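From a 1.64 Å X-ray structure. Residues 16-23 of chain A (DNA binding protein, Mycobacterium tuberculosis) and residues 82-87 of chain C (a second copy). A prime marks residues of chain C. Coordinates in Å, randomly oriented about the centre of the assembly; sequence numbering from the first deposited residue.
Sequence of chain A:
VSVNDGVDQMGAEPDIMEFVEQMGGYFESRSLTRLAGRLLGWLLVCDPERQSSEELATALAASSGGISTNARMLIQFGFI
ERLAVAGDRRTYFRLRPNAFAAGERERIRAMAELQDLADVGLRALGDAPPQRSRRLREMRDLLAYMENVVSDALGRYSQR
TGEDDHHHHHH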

# COMPACT_ATOMS: atom_id res chain seq x y z
N ILE A 16 11.39 25.75 -5.11
CA ILE A 16 9.94 25.78 -4.94
C ILE A 16 9.31 24.99 -6.08
O ILE A 16 8.42 24.18 -5.86
N MET A 17 9.81 25.20 -7.30
CA MET A 17 9.26 24.47 -8.43
C MET A 17 9.49 22.97 -8.27
O MET A 17 8.75 22.17 -8.84
N GLU A 18 10.48 22.57 -7.47
CA GLU A 18 10.70 21.15 -7.21
C GLU A 18 9.54 20.56 -6.38
O GLU A 18 9.00 19.50 -6.72
N PHE A 19 9.14 21.25 -5.32
CA PHE A 19 8.01 20.80 -4.52
C PHE A 19 6.74 20.76 -5.38
O PHE A 19 5.97 19.80 -5.32
N VAL A 20 6.54 21.80 -6.18
CA VAL A 20 5.37 21.86 -7.06
C VAL A 20 5.36 20.66 -8.01
O VAL A 20 4.33 19.99 -8.17
N GLU A 21 6.50 20.36 -8.61
CA GLU A 21 6.58 19.26 -9.55
C GLU A 21 6.30 17.94 -8.85
O GLU A 21 5.65 17.05 -9.41
N GLN A 22 6.77 17.81 -7.61
CA GLN A 22 6.55 16.59 -6.85
C GLN A 22 5.08 16.40 -6.49
O GLN A 22 4.59 15.27 -6.45
N MET A 23 4.38 17.49 -6.22
CA MET A 23 2.94 17.40 -5.97
C MET A 23 2.21 16.96 -7.25
O MET A 23 1.22 16.23 -7.18
N ARG C 82 9.08 7.33 -6.50
CA ARG C 82 9.22 7.96 -7.80
C ARG C 82 9.32 9.46 -7.57
O ARG C 82 8.67 9.99 -6.67
N LEU C 83 10.13 10.13 -8.37
CA LEU C 83 10.40 11.55 -8.17
C LEU C 83 10.22 12.26 -9.49
O LEU C 83 10.75 11.82 -10.51
N ALA C 84 9.47 13.35 -9.48
CA ALA C 84 9.39 14.22 -10.65
C ALA C 84 10.35 15.38 -10.43
O ALA C 84 10.41 15.96 -9.34
N VAL C 85 11.12 15.70 -11.46
CA VAL C 85 12.12 16.77 -11.38
C VAL C 85 11.71 17.90 -12.32
O VAL C 85 11.34 17.65 -13.47
N ALA C 86 11.78 19.12 -11.83
CA ALA C 86 11.33 20.28 -12.60
C ALA C 86 12.07 20.42 -13.93
O ALA C 86 13.30 20.42 -13.97
N GLY C 87 11.30 20.54 -15.01
CA GLY C 87 11.84 20.81 -16.33
C GLY C 87 12.59 19.64 -16.93
O GLY C 87 13.32 19.80 -17.91

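The stretch of chain A is helical throughout. Chain C runs past it as the end of a strand and then a loop. Ala86′ lies near Glu18 and Ala84′ near Gln22, so the chain C segment climbs back along the helix as its numbering rises. Together the two stretches bury 334 Å².

Arg82′ makes no contact here. Its side chain is extended through chi1 and chi2, both t, and stays out of reach of the helix.

Leu83′ is buried. Its CA-to-CB bond points sideways, but the end of the side chain comes nearer to the helix. Both chi angles lie between wells, at -144° and -149°. Leu83′ CD2 sits 3.4 Å from Gln22 CG, a close contact with the aliphatic part of that side chain. Gln22 has chi1 m and chi2 t.

Ala84′ points toward the helix. Ala84′ CB lies 3.6 Å from Glu21 O and 4.0 Å from Glu21 CG. The carbonyl of Ala84′ is served by water 1, which donates to Ala84′ O (2.8 Å) and to Glu18 OE1 (2.7 Å). The same water accepts from Gln22 NE2 (3.0 Å). One water thus ties two helix side chains, one turn apart, to the chain C backbone.

Val85′ points away, with chi1 t. It still meets the helix through its backbone: Val85′ C is 3.9 Å from Glu21 CG. Glu21 itself points toward chain C, with chi1 t and chi2 p. Glu18 OE1 is 4.2 Å from Val85′ CG1.

Ala86′ provides the direct hydrogen bond. Ala86′ N donates to Glu18 OE1 at 3.1 Å, and the angle of 173° is nearly linear. Glu18 leaves the helix sideways, but chi1 m and chi2 m bring its carboxylate nearer to chain C. Its other oxygen is used too: water 2 donates to Glu18 OE2 (2.9 Å) and to Ala86′ O (2.5 Å). The carboxylate therefore reaches both the N and the O of one residue, one directly and one through water. The Ala86′ methyl packs against Met17, with Ala86′ CB 4.3 Å from Met17 CB. Met17 is m at all three chi angles.

Gly87′ has no side chain, and its positive phi of 71° favours glycine. Water 3 links it weakly to the helix, with weak bonds to Gly87′ N (3.5 Å) and Glu21 OE2 (2.7 Å).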

# COMPACT_ATOMS: atom_id res chain seq x y z
CB ILE A 16 9.39 27.21 -4.88
CG1 ILE A 16 9.34 27.70 -3.44
CG2 ILE A 16 7.99 27.29 -5.48
CD1 ILE A 16 8.48 26.85 -2.51
CB MET A 17 9.82 24.98 -9.77
CG MET A 17 9.09 26.21 -10.31
SD MET A 17 7.27 26.12 -10.25
CE MET A 17 6.96 24.56 -11.07
CB GLU A 18 12.03 20.91 -6.50
CG GLU A 18 13.25 21.44 -7.26
CD GLU A 18 13.48 20.75 -8.61
OE1 GLU A 18 12.77 19.77 -8.93
OE2 GLU A 18 14.38 21.20 -9.35
CB PHE A 19 7.80 21.74 -3.33
CG PHE A 19 6.45 21.62 -2.69
CD1 PHE A 19 6.15 20.57 -1.84
CD2 PHE A 19 5.48 22.57 -2.93
CE1 PHE A 19 4.90 20.47 -1.26
CE2 PHE A 19 4.23 22.47 -2.36
CZ PHE A 19 3.93 21.43 -1.53
CB VAL A 20 5.36 23.17 -7.86
CG1 VAL A 20 4.26 23.17 -8.93
CG2 VAL A 20 5.19 24.35 -6.91
CB GLU A 21 7.96 19.23 -10.22
CG GLU A 21 7.95 18.65 -11.63
CD GLU A 21 6.95 19.35 -12.53
OE1 GLU A 21 6.35 18.67 -13.39
OE2 GLU A 21 6.77 20.58 -12.39
CB GLN A 22 7.44 16.56 -5.59
CG GLN A 22 8.93 16.42 -5.92
CD GLN A 22 9.83 16.48 -4.68
OE1 GLN A 22 9.48 15.98 -3.62
NE2 GLN A 22 11.00 17.10 -4.83
CB MET A 23 2.38 18.73 -5.47
CG MET A 23 2.82 19.06 -4.05
SD MET A 23 1.95 18.12 -2.78
CE MET A 23 0.28 18.76 -2.98
CB ARG C 82 8.01 7.61 -8.66
CG ARG C 82 8.10 8.01 -10.13
CD ARG C 82 6.90 7.46 -10.89
NE ARG C 82 6.73 6.03 -10.63
CZ ARG C 82 7.25 5.05 -11.38
NH1 ARG C 82 7.97 5.33 -12.46
NH2 ARG C 82 7.03 3.78 -11.05
CB LEU C 83 11.84 11.74 -7.69
CG LEU C 83 12.21 12.83 -6.68
CD1 LEU C 83 13.63 13.30 -6.95
CD2 LEU C 83 11.24 13.99 -6.68
CB ALA C 84 7.97 14.73 -10.83
CB VAL C 85 13.51 16.24 -11.77
CG1 VAL C 85 14.51 17.39 -11.92
CG2 VAL C 85 13.99 15.23 -10.73
CB ALA C 86 11.48 21.54 -11.77
O HOH W 1 12.08 17.44 -7.66
O HOH W 2 15.04 20.93 -12.19
O HOH W 3 7.99 21.55 -14.58